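UPF0678 fatty acid-binding protein-like protein ERS007657_00996 (Mycobacterium tuberculosis, PDB 6R3W) binds heme b in a ten-stranded antiparallel beta-barrel and probably scavenges peroxynitrite by isomerising it to nitrate. Local coordinates at residues G25-I30 with V148-Q153; T126-S131 with Y141-R146. All blocks are in the same frame, centred on the assembly; numbering follows the deposited sequence.

Both contacts border the same heme, and their centres lie about 11 Å apart, yet they differ in depth and chemistry. Contact 1 is a surface contact between two connecting segments at the heme cleft; apart from the buried Y27, its touching residues are partly or fully exposed, and it buries 320 Å², mostly through side chains. Contact 2 is partly buried, about 9 Å from the chain's centre, and buries 602 Å² between adjacent strands joined by backbone hydrogen bonds. Sequence nests contact 2 inside the loop that contact 1 closes. They also meet physically: Q153 O lies 2.8 Å from M145 N, a backbone pair that links 148-153 to strand 138-147.

Contact 1 of 2, residues G25-I30 with V148-Q153; sequences GKYPTI and VGQPLQ. With HEM (protoporphyrin IX containing Fe), chain B.
Y27 reaches from 25-30 across to V148, Q150 and Q153, and can be traced from its root outward. Its CB lies 3.8 Å from I30 CD1, within its own segment. On one flank of the ring CE1 meets Q153 CG at 3.6 Å. On the other, CE2 touches Q150 CG at 3.6 Å, and V148 CG2 comes to the same CE2 at 3.9 Å from the ring edge, near its plane. Both glutamine approaches are oblique, and the Q150 amide plane stands 83° from the ring. At the tip, Y27 OH lies 3.6 Å from Q150 CB. The hydroxyl also hydrogen-bonds to the main-chain oxygen of M145, so this buried group is satisfied outside the two segments.

P28 CD covers one face of the ring, offset toward the rim, while the pyrrolidine meets Q153 tip to tip, with P28 CG 3.3 Å from Q153 OE1. The rotation of that amide is fixed at its other end: Q153 NE2 donates to P151 O at 2.9 Å, nearly straight at 163° and within the amide plane. Beside it, Q150 NE2 bonds likewise to V148 O. In the type I turn Y27-I30, T29 OG1 lies in plane at the edge of the Y27 ring and donates to HEM O2D at 2.6 Å, matching its predicted role in heme binding.

Segment 25-30 leaves strand 17-25 for strand 33-42, while 148-153 bridges strands 138-147 and 153-162. K26 O accepts from ND1 of H155, the predicted axial ligand, consistent with second-shell positioning. The contact thus joins two connections beside the heme propionate, with Y27 of 25-30 reaching across to 148-153 and packing on A147 of strand 138-147.

Contact 2 of 2, residues T126-S131 with Y141-R146; sequences TALDRS and YSLQMR. With HEM (protoporphyrin IX containing Fe), chain B.
L128 and M145 lie side by side, pointing the same way into the barrel, and form the tight part of the contact together with R130 and L143. L128 CD2 touches M145 CG at 3.8 Å and reaches L143 CD2 at 3.9 Å. L143 CD1 sits 3.6 Å above the plane of the R130 guanidinium, over its centre. The buried arginine is satisfied by salt bridges to E67, E91 and E93. M145 runs extended as far as SD, which approaches HEM CHD at 3.3 Å; its chain then bends, chi3 68°, placing CE by pyrrole ring D.

On the opposite face D129, S131, S142, Q144 and R146 are partly exposed, with A127 buried among them. D129 and Q144 pair only loosely through their CB atoms. A water between D129 OD2 and Q144 OE1 may join their ends, but Q144 has two deposited conformers, leaving that bridge tentative. D129 OD1 is hydrogen-bonded to S109 OG and OD2 salt-bridged to R111, while Q144 NE2 bonds to D154 OD1. R146 crosses T126 at about a right angle. Its NE, placed by a bend at chi3, donates to T126 OG1 at 2.9 Å, in the guanidinium plane and almost straight at 171°. One face of the guanidinium lies over A127, whose CB stands 3.5 Å from the plane, at its centre.

A127/R146, D129/Q144 and S131/S142 are hydrogen-bonded pairs; L128/M145 and R130/L143 are non-hydrogen-bonded. R146 O accepts from both T126 N at 2.9 Å and A127 N at 3.2 Å, giving a classic beta bulge. These segments, 167° apart in direction, belong to the antiparallel hairpin of strands 125-135 and 138-147 in the calycin-type nitrobindin barrel, with L128 and M145 on its inward face lining the heme pocket.

Contact 1 of 2, residues G25-I30 with V148-Q153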
ATOM      1  N   GLY A  25       5.808  -2.324 -12.835  1.00  9.89           N
ATOM      2  CA  GLY A  25       5.346  -0.941 -12.877  1.00 12.27           C
ATOM      3  C   GLY A  25       5.804  -0.201 -14.097  1.00 10.31           C
ATOM      4  O   GLY A  25       6.615  -0.721 -14.896  1.00 10.30           O
ATOM      5  N   LYS A  26       5.295   0.998 -14.219  1.00  9.73           N
ATOM      6  CA  LYS A  26       5.454   1.808 -15.426  1.00  9.34           C
ATOM      7  C   LYS A  26       4.977   3.220 -15.120  1.00  8.63           C
ATOM      8  O   LYS A  26       4.296   3.440 -14.097  1.00  9.09           O
ATOM      9  CB  LYS A  26       4.677   1.174 -16.587  1.00 10.64           C
ATOM     10  CG  LYS A  26       3.165   1.064 -16.401  1.00 12.09           C
ATOM     11  CD  LYS A  26       2.439   0.679 -17.702  1.00 14.77           C
ATOM     12  CE  LYS A  26       0.948   0.512 -17.529  1.00 21.33           C
ATOM     13  NZ  LYS A  26       0.601  -0.879 -17.200  1.00 26.92           N
ATOM     14  N   TYR A  27       5.323   4.134 -15.996  1.00  9.20           N
ATOM     15  CA  TYR A  27       4.735   5.486 -16.021  1.00  9.11           C
ATOM     16  C   TYR A  27       5.177   6.144 -17.309  1.00  9.53           C
ATOM     17  O   TYR A  27       6.227   5.803 -17.844  1.00 10.97           O
ATOM     18  CB  TYR A  27       5.162   6.332 -14.813  1.00  8.89           C
ATOM     19  CG  TYR A  27       4.082   7.256 -14.307  1.00  7.57           C
ATOM     20  CD1 TYR A  27       2.853   6.761 -13.888  1.00  8.36           C
ATOM     21  CD2 TYR A  27       4.267   8.625 -14.271  1.00  8.76           C
ATOM     22  CE1 TYR A  27       1.832   7.603 -13.472  1.00  7.88           C
ATOM     23  CE2 TYR A  27       3.249   9.485 -13.871  1.00  7.74           C
ATOM     24  CZ  TYR A  27       2.018   8.976 -13.472  1.00  7.72           C
ATOM     25  OH  TYR A  27       0.997   9.821 -13.110  1.00  8.35           O
ATOM     26  N   PRO A  28       4.440   7.134 -17.836  1.00 10.68           N
ATOM     27  CA  PRO A  28       4.775   7.624 -19.166  1.00 11.58           C
ATOM     28  C   PRO A  28       6.171   8.254 -19.240  1.00 13.58           C
ATOM     29  O   PRO A  28       6.729   8.369 -20.325  1.00 14.13           O
ATOM     30  CB  PRO A  28       3.676   8.638 -19.438  1.00 13.24           C
ATOM     31  CG  PRO A  28       2.495   8.061 -18.737  1.00 12.75           C
ATOM     32  CD  PRO A  28       3.068   7.495 -17.459  1.00 10.83           C
ATOM     33  N   THR A  29       6.674   8.706 -18.105  1.00 12.58           N
ATOM     34  CA  THR A  29       7.914   9.505 -18.032  1.00 12.86           C
ATOM     35  C   THR A  29       9.138   8.613 -17.794  1.00 12.88           C
ATOM     36  O   THR A  29      10.256   9.156 -17.732  1.00 14.93           O
ATOM     37  CB  THR A  29       7.792  10.537 -16.911  1.00 14.06           C
ATOM     38  OG1 THR A  29       7.401   9.807 -15.745  1.00 13.98           O
ATOM     39  CG2 THR A  29       6.797  11.625 -17.225  1.00 15.55           C
ATOM     40  N   ILE A  30       8.931   7.302 -17.646  1.00 12.68           N
ATOM     41  CA  ILE A  30      10.010   6.364 -17.231  1.00 12.45           C
ATOM     42  C   ILE A  30       9.959   5.119 -18.101  1.00 11.64           C
ATOM     43  O   ILE A  30       8.977   4.921 -18.824  1.00 12.93           O
ATOM     44  CB  ILE A  30       9.903   5.991 -15.743  1.00 13.22           C
ATOM     45  CG1 ILE A  30       8.667   5.118 -15.477  1.00 14.30           C
ATOM     46  CG2 ILE A  30       9.924   7.244 -14.870  1.00 16.55           C
ATOM     47  CD1 ILE A  30       8.506   4.654 -14.052  1.00 14.69           C
ATOM     48  N   VAL A 148       3.740  14.433 -12.105  1.00  9.18           N
ATOM     49  CA  VAL A 148       4.720  14.901 -13.124  1.00 11.12           C
ATOM     50  C   VAL A 148       3.988  15.085 -14.474  1.00 10.18           C
ATOM     51  O   VAL A 148       4.506  14.666 -15.544  1.00 10.71           O
ATOM     52  CB  VAL A 148       5.958  13.979 -13.197  1.00 10.81           C
ATOM     53  CG1 VAL A 148       6.769  14.052 -11.907  1.00 12.46           C
ATOM     54  CG2 VAL A 148       5.617  12.532 -13.535  1.00 10.70           C
ATOM     55  N   GLY A 149       2.839  15.767 -14.441  1.00 10.57           N
ATOM     56  CA  GLY A 149       2.136  16.209 -15.643  1.00 11.27           C
ATOM     57  C   GLY A 149       1.244  15.155 -16.250  1.00 10.55           C
ATOM     58  O   GLY A 149       0.630  15.439 -17.286  1.00 13.11           O
ATOM     59  N   GLN A 150       1.163  13.973 -15.650  1.00  9.55           N
ATOM     60  CA  GLN A 150       0.409  12.845 -16.238  1.00  9.75           C
ATOM     61  C   GLN A 150      -0.894  12.645 -15.478  1.00 10.17           C
ATOM     62  O   GLN A 150      -0.938  12.794 -14.251  1.00 10.39           O
ATOM     63  CB  GLN A 150       1.233  11.563 -16.214  1.00 10.47           C
ATOM     64  CG  GLN A 150       2.674  11.755 -16.657  1.00 10.50           C
ATOM     65  CD  GLN A 150       2.757  12.346 -18.034  1.00 12.09           C
ATOM     66  OE1 GLN A 150       2.158  11.835 -18.975  1.00 13.63           O
ATOM     67  NE2 GLN A 150       3.459  13.459 -18.138  1.00 13.44           N
ATOM     68  N   PRO A 151      -1.965  12.229 -16.169  1.00 11.50           N
ATOM     69  CA  PRO A 151      -3.225  11.930 -15.500  1.00 11.21           C
ATOM     70  C   PRO A 151      -3.105  10.661 -14.636  1.00 11.22           C
ATOM     71  O   PRO A 151      -2.252   9.825 -14.890  1.00 11.14           O
ATOM     72  CB  PRO A 151      -4.229  11.766 -16.646  1.00 13.35           C
ATOM     73  CG  PRO A 151      -3.360  11.332 -17.820  1.00 16.72           C
ATOM     74  CD  PRO A 151      -2.045  12.071 -17.630  1.00 13.48           C
ATOM     75  N   LEU A 152      -4.046  10.500 -13.716  1.00  9.71           N
ATOM     76  CA  LEU A 152      -4.148   9.321 -12.842  1.00  8.59           C
ATOM     77  C   LEU A 152      -4.149   8.052 -13.680  1.00  9.76           C
ATOM     78  O   LEU A 152      -5.024   7.913 -14.570  1.00 10.92           O
ATOM     79  CB  LEU A 152      -5.415   9.446 -12.014  1.00  9.51           C
ATOM     80  CG  LEU A 152      -5.653   8.327 -11.001  1.00 10.73           C
ATOM     81  CD1 LEU A 152      -4.681   8.410  -9.833  1.00 10.79           C
ATOM     82  CD2 LEU A 152      -7.102   8.343 -10.510  1.00 12.91           C
ATOM     83  N   GLN A 153      -3.232   7.140 -13.403  1.00  8.87           N
ATOM     84  CA  GLN A 153      -3.065   5.917 -14.200  1.00  9.35           C
ATOM     85  C   GLN A 153      -2.178   4.921 -13.444  1.00  8.82           C
ATOM     86  O   GLN A 153      -1.472   5.326 -12.512  1.00  9.42           O
ATOM     87  CB  GLN A 153      -2.484   6.248 -15.569  1.00 10.17           C
ATOM     88  CG  GLN A 153      -1.089   6.819 -15.505  1.00 10.41           C
ATOM     89  CD  GLN A 153      -0.646   7.286 -16.859  1.00 11.40           C
ATOM     90  OE1 GLN A 153      -0.160   6.494 -17.670  1.00 12.09           O
ATOM     91  NE2 GLN A 153      -0.833   8.579 -17.111  1.00 11.77           N
TER
HETATM   92  CHA HEM B 201       9.459   6.345 -10.902  1.00 13.65           C
HETATM   93  CHB HEM B 201       9.698   2.019  -8.827  1.00 12.11           C
HETATM   94  CHC HEM B 201       6.229   3.304  -5.655  1.00  9.92           C
HETATM   95  CHD HEM B 201       6.364   7.818  -7.456  1.00 11.40           C
HETATM   96  C1A HEM B 201       9.816   5.057 -10.596  1.00 12.77           C
HETATM   97  C2A HEM B 201      10.877   4.336 -11.244  1.00 12.60           C
HETATM   98  C3A HEM B 201      10.941   3.126 -10.649  1.00 12.40           C
HETATM   99  C4A HEM B 201       9.926   3.086  -9.656  1.00 12.35           C
HETATM  100  CMA HEM B 201      11.928   2.032 -10.941  1.00 14.59           C
HETATM  101  CAA HEM B 201      11.750   4.849 -12.364  1.00 14.60           C
HETATM  102  CBA HEM B 201      13.171   5.104 -11.874  1.00 20.06           C
HETATM  103  CGA HEM B 201      13.175   6.159 -10.821  1.00 25.23           C
HETATM  104  O1A HEM B 201      13.635   5.894  -9.690  1.00 34.00           O
HETATM  105  O2A HEM B 201      12.766   7.307 -11.085  1.00 33.30           O
HETATM  106  C1B HEM B 201       8.724   1.981  -7.811  1.00 11.05           C
HETATM  107  C2B HEM B 201       8.511   0.850  -6.964  1.00 11.04           C
HETATM  108  C3B HEM B 201       7.497   1.185  -6.083  1.00 10.92           C
HETATM  109  C4B HEM B 201       7.152   2.581  -6.386  1.00 10.29           C
HETATM  110  CMB HEM B 201       9.259  -0.461  -7.025  1.00 12.53           C
HETATM  111  CAB HEM B 201       6.827   0.376  -5.041  1.00 12.13           C
HETATM  112  CBB HEM B 201       6.684  -0.929  -5.161  1.00 13.38           C
HETATM  113  C1C HEM B 201       5.996   4.668  -5.843  1.00  9.68           C
HETATM  114  C2C HEM B 201       5.129   5.462  -5.062  1.00  9.76           C
HETATM  115  C3C HEM B 201       5.225   6.747  -5.529  1.00 10.70           C
HETATM  116  C4C HEM B 201       6.086   6.716  -6.683  1.00 11.14           C
HETATM  117  CMC HEM B 201       4.290   4.942  -3.940  1.00 11.07           C
HETATM  118  CAC HEM B 201       4.632   7.987  -4.982  1.00 10.31           C
HETATM  119  CBC HEM B 201       4.622   8.250  -3.670  1.00 12.23           C
HETATM  120  C1D HEM B 201       7.174   7.761  -8.583  1.00 11.94           C
HETATM  121  C2D HEM B 201       7.455   8.933  -9.424  1.00 14.68           C
HETATM  122  C3D HEM B 201       8.313   8.531 -10.364  1.00 15.86           C
HETATM  123  C4D HEM B 201       8.557   7.092 -10.131  1.00 13.29           C
HETATM  124  CMD HEM B 201       6.943  10.331  -9.209  1.00 14.29           C
HETATM  125  CAD HEM B 201       9.183   9.457 -11.167  1.00 23.95           C
HETATM  126  CBD HEM B 201       8.608   9.699 -12.486  1.00 22.60           C
HETATM  127  CGD HEM B 201       9.481  10.694 -13.254  1.00 19.07           C
HETATM  128  O1D HEM B 201      10.665  11.076 -12.966  1.00 26.26           O
HETATM  129  O2D HEM B 201       8.976  11.145 -14.186  1.00 18.18           O
HETATM  130  NA  HEM B 201       9.267   4.260  -9.603  1.00 11.41           N
HETATM  131  NB  HEM B 201       7.905   2.980  -7.429  1.00 10.89           N
HETATM  132  NC  HEM B 201       6.539   5.429  -6.845  1.00 10.49           N
HETATM  133  ND  HEM B 201       7.869   6.668  -9.036  1.00 12.17           N
HETATM  134 FE   HEM B 201       7.846   4.850  -8.306  1.00 11.25          FE
HETATM  135  O   HOH W   1       9.412   5.423  -6.951  1.00 17.01           O

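Contact 2 of 2, residues T126-S131 with Y141-R146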
ATOM      1  N   THR A 126       0.629  14.218  -7.043  1.00  7.42           N
ATOM      2  CA  THR A 126      -0.574  14.907  -6.561  1.00  7.82           C
ATOM      3  C   THR A 126      -1.711  13.966  -6.191  1.00  8.43           C
ATOM      4  O   THR A 126      -2.601  14.420  -5.494  1.00  9.62           O
ATOM      5  CB  THR A 126      -1.044  15.982  -7.540  1.00  8.57           C
ATOM      6  OG1 THR A 126      -1.449  15.386  -8.769  1.00  9.17           O
ATOM      7  CG2 THR A 126       0.009  17.038  -7.777  1.00  9.42           C
ATOM      8  N   ALA A 127      -1.735  12.728  -6.684  1.00  7.46           N
ATOM      9  CA  ALA A 127      -2.756  11.769  -6.201  1.00  7.34           C
ATOM     10  C   ALA A 127      -2.226  10.349  -6.267  1.00  7.02           C
ATOM     11  O   ALA A 127      -1.477  10.016  -7.203  1.00  7.93           O
ATOM     12  CB  ALA A 127      -4.058  11.899  -6.961  1.00  7.71           C
ATOM     13  N   LEU A 128      -2.699   9.527  -5.337  1.00  6.89           N
ATOM     14  CA  LEU A 128      -2.435   8.076  -5.304  1.00  6.67           C
ATOM     15  C   LEU A 128      -3.716   7.347  -4.942  1.00  6.86           C
ATOM     16  O   LEU A 128      -4.399   7.775  -3.990  1.00  7.57           O
ATOM     17  CB  LEU A 128      -1.341   7.777  -4.280  1.00  7.74           C
ATOM     18  CG  LEU A 128       0.025   8.359  -4.613  1.00  7.94           C
ATOM     19  CD1 LEU A 128       0.916   8.414  -3.381  1.00 10.51           C
ATOM     20  CD2 LEU A 128       0.693   7.597  -5.738  1.00  8.88           C
ATOM     21  N   ASP A 129      -4.020   6.304  -5.698  1.00  6.48           N
ATOM     22  CA  ASP A 129      -5.146   5.399  -5.427  1.00  6.86           C
ATOM     23  C   ASP A 129      -4.590   3.991  -5.254  1.00  6.77           C
ATOM     24  O   ASP A 129      -3.713   3.589  -6.040  1.00  8.19           O
ATOM     25  CB  ASP A 129      -6.149   5.355  -6.583  1.00  7.60           C
ATOM     26  CG  ASP A 129      -7.002   6.593  -6.828  1.00  8.58           C
ATOM     27  OD1 ASP A 129      -6.685   7.674  -6.305  1.00  9.08           O
ATOM     28  OD2 ASP A 129      -7.960   6.461  -7.628  1.00 11.90           O
ATOM     29  N   ARG A 130      -5.084   3.272  -4.268  1.00  6.47           N
ATOM     30  CA  ARG A 130      -4.716   1.859  -4.027  1.00  7.16           C
ATOM     31  C   ARG A 130      -5.972   0.983  -3.988  1.00  7.68           C
ATOM     32  O   ARG A 130      -6.940   1.324  -3.287  1.00  8.27           O
ATOM     33  CB  ARG A 130      -3.932   1.744  -2.725  1.00  9.18           C
ATOM     34  CG  ARG A 130      -2.535   2.352  -2.788  1.00  8.63           C
ATOM     35  CD  ARG A 130      -1.888   2.364  -1.423  1.00  9.64           C
ATOM     36  NE  ARG A 130      -0.686   3.176  -1.392  1.00  8.95           N
ATOM     37  CZ  ARG A 130       0.540   2.731  -1.168  1.00  8.25           C
ATOM     38  NH1 ARG A 130       0.786   1.437  -0.985  1.00  9.98           N
ATOM     39  NH2 ARG A 130       1.538   3.580  -1.156  1.00  7.61           N
ATOM     40  N   SER A 131      -5.890  -0.154  -4.664  1.00  7.64           N
ATOM     41  CA  SER A 131      -6.881  -1.243  -4.611  0.50  8.92           C
ATOM     42  C   SER A 131      -6.176  -2.518  -4.132  1.00  8.27           C
ATOM     43  O   SER A 131      -5.289  -2.974  -4.821  1.00  9.32           O
ATOM     44  CB  SER A 131      -7.513  -1.421  -5.965  0.50 13.44           C
ATOM     45  OG  SER A 131      -8.496  -2.429  -5.933  0.50 18.29           O
ATOM     46  N   TYR A 141      -2.489  -6.141  -5.383  1.00  9.31           N
ATOM     47  CA  TYR A 141      -2.879  -4.730  -5.404  1.00  8.22           C
ATOM     48  C   TYR A 141      -2.531  -4.119  -6.745  1.00  8.27           C
ATOM     49  O   TYR A 141      -1.634  -4.593  -7.467  1.00  8.73           O
ATOM     50  CB  TYR A 141      -2.208  -3.957  -4.273  1.00  8.51           C
ATOM     51  CG  TYR A 141      -0.719  -3.785  -4.401  1.00  8.81           C
ATOM     52  CD1 TYR A 141      -0.171  -2.794  -5.201  1.00  9.13           C
ATOM     53  CD2 TYR A 141       0.150  -4.631  -3.725  1.00  8.71           C
ATOM     54  CE1 TYR A 141       1.199  -2.657  -5.344  1.00  8.73           C
ATOM     55  CE2 TYR A 141       1.523  -4.500  -3.837  1.00  9.58           C
ATOM     56  CZ  TYR A 141       2.052  -3.505  -4.655  1.00  8.68           C
ATOM     57  OH  TYR A 141       3.394  -3.344  -4.794  1.00  8.73           O
ATOM     58  N   SER A 142      -3.189  -3.007  -6.998  1.00  8.20           N
ATOM     59  CA  SER A 142      -2.752  -2.028  -8.007  0.50  8.60           C
ATOM     60  C   SER A 142      -2.709  -0.646  -7.384  1.00  8.60           C
ATOM     61  O   SER A 142      -3.526  -0.347  -6.480  1.00  9.94           O
ATOM     62  CB  SER A 142      -3.611  -2.058  -9.247  0.50  9.36           C
ATOM     63  OG  SER A 142      -4.882  -1.481  -9.014  0.50 12.10           O
ATOM     64  N   LEU A 143      -1.766   0.153  -7.848  1.00  7.85           N
ATOM     65  CA  LEU A 143      -1.604   1.552  -7.419  1.00  7.92           C
ATOM     66  C   LEU A 143      -1.639   2.422  -8.653  1.00  7.66           C
ATOM     67  O   LEU A 143      -0.883   2.169  -9.599  1.00  8.12           O
ATOM     68  CB  LEU A 143      -0.312   1.719  -6.610  1.00  8.43           C
ATOM     69  CG  LEU A 143      -0.020   3.140  -6.133  1.00  8.68           C
ATOM     70  CD1 LEU A 143       0.751   3.104  -4.822  1.00 11.62           C
ATOM     71  CD2 LEU A 143       0.743   3.933  -7.180  1.00  9.99           C
ATOM     72  N   GLN A 144      -2.512   3.403  -8.622  1.00  7.35           N
ATOM     73  CA  GLN A 144      -2.553   4.444  -9.663  0.50  7.99           C
ATOM     74  C   GLN A 144      -2.001   5.758  -9.106  1.00  6.66           C
ATOM     75  O   GLN A 144      -2.138   6.025  -7.891  1.00  7.64           O
ATOM     76  CB  GLN A 144      -3.963   4.601 -10.218  0.50  9.23           C
ATOM     77  CG  GLN A 144      -4.485   3.339 -10.869  0.50  9.56           C
ATOM     78  CD  GLN A 144      -5.598   3.643 -11.834  0.50  9.84           C
ATOM     79  OE1 GLN A 144      -6.522   4.404 -11.526  0.50 12.82           O
ATOM     80  NE2 GLN A 144      -5.553   3.000 -12.992  0.50 11.44           N
ATOM     81  N   MET A 145      -1.367   6.517  -9.964  1.00  7.11           N
ATOM     82  CA  MET A 145      -0.670   7.754  -9.586  1.00  7.67           C
ATOM     83  C   MET A 145      -1.008   8.859 -10.583  1.00  7.72           C
ATOM     84  O   MET A 145      -1.028   8.603 -11.780  1.00  8.20           O
ATOM     85  CB  MET A 145       0.830   7.503  -9.559  1.00  8.33           C
ATOM     86  CG  MET A 145       1.641   8.719  -9.217  1.00  8.62           C
ATOM     87  SD  MET A 145       3.357   8.320  -8.818  1.00  9.18           S
ATOM     88  CE  MET A 145       3.982   7.780 -10.414  1.00  9.18           C
ATOM     89  N   ARG A 146      -1.211  10.063 -10.074  1.00  7.96           N
ATOM     90  CA  ARG A 146      -1.263  11.328 -10.829  1.00  8.05           C
ATOM     91  C   ARG A 146      -0.033  12.127 -10.423  1.00  7.15           C
ATOM     92  O   ARG A 146       0.124  12.409  -9.228  1.00  7.99           O
ATOM     93  CB  ARG A 146      -2.551  12.082 -10.495  1.00  8.11           C
ATOM     94  CG  ARG A 146      -2.801  13.330 -11.328  1.00  8.40           C
ATOM     95  CD  ARG A 146      -4.122  14.013 -10.947  1.00  9.20           C
ATOM     96  NE  ARG A 146      -4.060  14.626  -9.624  1.00  9.29           N
ATOM     97  CZ  ARG A 146      -5.097  14.749  -8.773  1.00  9.40           C
ATOM     98  NH1 ARG A 146      -6.251  14.148  -9.002  1.00 10.07           N
ATOM     99  NH2 ARG A 146      -4.950  15.447  -7.657  1.00 10.20           N
TER
HETATM  100  CHA HEM B 201       9.459   6.345 -10.902  1.00 13.65           C
HETATM  101  CHB HEM B 201       9.698   2.019  -8.827  1.00 12.11           C
HETATM  102  CHC HEM B 201       6.229   3.304  -5.655  1.00  9.92           C
HETATM  103  CHD HEM B 201       6.364   7.818  -7.456  1.00 11.40           C
HETATM  104  C1A HEM B 201       9.816   5.057 -10.596  1.00 12.77           C
HETATM  105  C2A HEM B 201      10.877   4.336 -11.244  1.00 12.60           C
HETATM  106  C3A HEM B 201      10.941   3.126 -10.649  1.00 12.40           C
HETATM  107  C4A HEM B 201       9.926   3.086  -9.656  1.00 12.35           C
HETATM  108  CMA HEM B 201      11.928   2.032 -10.941  1.00 14.59           C
HETATM  109  CAA HEM B 201      11.750   4.849 -12.364  1.00 14.60           C
HETATM  110  CBA HEM B 201      13.171   5.104 -11.874  1.00 20.06           C
HETATM  111  CGA HEM B 201      13.175   6.159 -10.821  1.00 25.23           C
HETATM  112  O1A HEM B 201      13.635   5.894  -9.690  1.00 34.00           O
HETATM  113  O2A HEM B 201      12.766   7.307 -11.085  1.00 33.30           O
HETATM  114  C1B HEM B 201       8.724   1.981  -7.811  1.00 11.05           C
HETATM  115  C2B HEM B 201       8.511   0.850  -6.964  1.00 11.04           C
HETATM  116  C3B HEM B 201       7.497   1.185  -6.083  1.00 10.92           C
HETATM  117  C4B HEM B 201       7.152   2.581  -6.386  1.00 10.29           C
HETATM  118  CMB HEM B 201       9.259  -0.461  -7.025  1.00 12.53           C
HETATM  119  CAB HEM B 201       6.827   0.376  -5.041  1.00 12.13           C
HETATM  120  CBB HEM B 201       6.684  -0.929  -5.161  1.00 13.38           C
HETATM  121  C1C HEM B 201       5.996   4.668  -5.843  1.00  9.68           C
HETATM  122  C2C HEM B 201       5.129   5.462  -5.062  1.00  9.76           C
HETATM  123  C3C HEM B 201       5.225   6.747  -5.529  1.00 10.70           C
HETATM  124  C4C HEM B 201       6.086   6.716  -6.683  1.00 11.14           C
HETATM  125  CMC HEM B 201       4.290   4.942  -3.940  1.00 11.07           C
HETATM  126  CAC HEM B 201       4.632   7.987  -4.982  1.00 10.31           C
HETATM  127  CBC HEM B 201       4.622   8.250  -3.670  1.00 12.23           C
HETATM  128  C1D HEM B 201       7.174   7.761  -8.583  1.00 11.94           C
HETATM  129  C2D HEM B 201       7.455   8.933  -9.424  1.00 14.68           C
HETATM  130  C3D HEM B 201       8.313   8.531 -10.364  1.00 15.86           C
HETATM  131  C4D HEM B 201       8.557   7.092 -10.131  1.00 13.29           C
HETATM  132  CMD HEM B 201       6.943  10.331  -9.209  1.00 14.29           C
HETATM  133  CAD HEM B 201       9.183   9.457 -11.167  1.00 23.95           C
HETATM  134  CBD HEM B 201       8.608   9.699 -12.486  1.00 22.60           C
HETATM  135  CGD HEM B 201       9.481  10.694 -13.254  1.00 19.07           C
HETATM  136  O1D HEM B 201      10.665  11.076 -12.966  1.00 26.26           O
HETATM  137  O2D HEM B 201       8.976  11.145 -14.186  1.00 18.18           O
HETATM  138  NA  HEM B 201       9.267   4.260  -9.603  1.00 11.41           N
HETATM  139  NB  HEM B 201       7.905   2.980  -7.429  1.00 10.89           N
HETATM  140  NC  HEM B 201       6.539   5.429  -6.845  1.00 10.49           N
HETATM  141  ND  HEM B 201       7.869   6.668  -9.036  1.00 12.17           N
HETATM  142 FE   HEM B 201       7.846   4.850  -8.306  1.00 11.25          FE
HETATM  143  O   HOH W   2      -7.996   4.484  -9.356  1.00 17.81           O
HETATM  144  O   HOH W   1       9.412   5.423  -6.951  1.00 17.01           O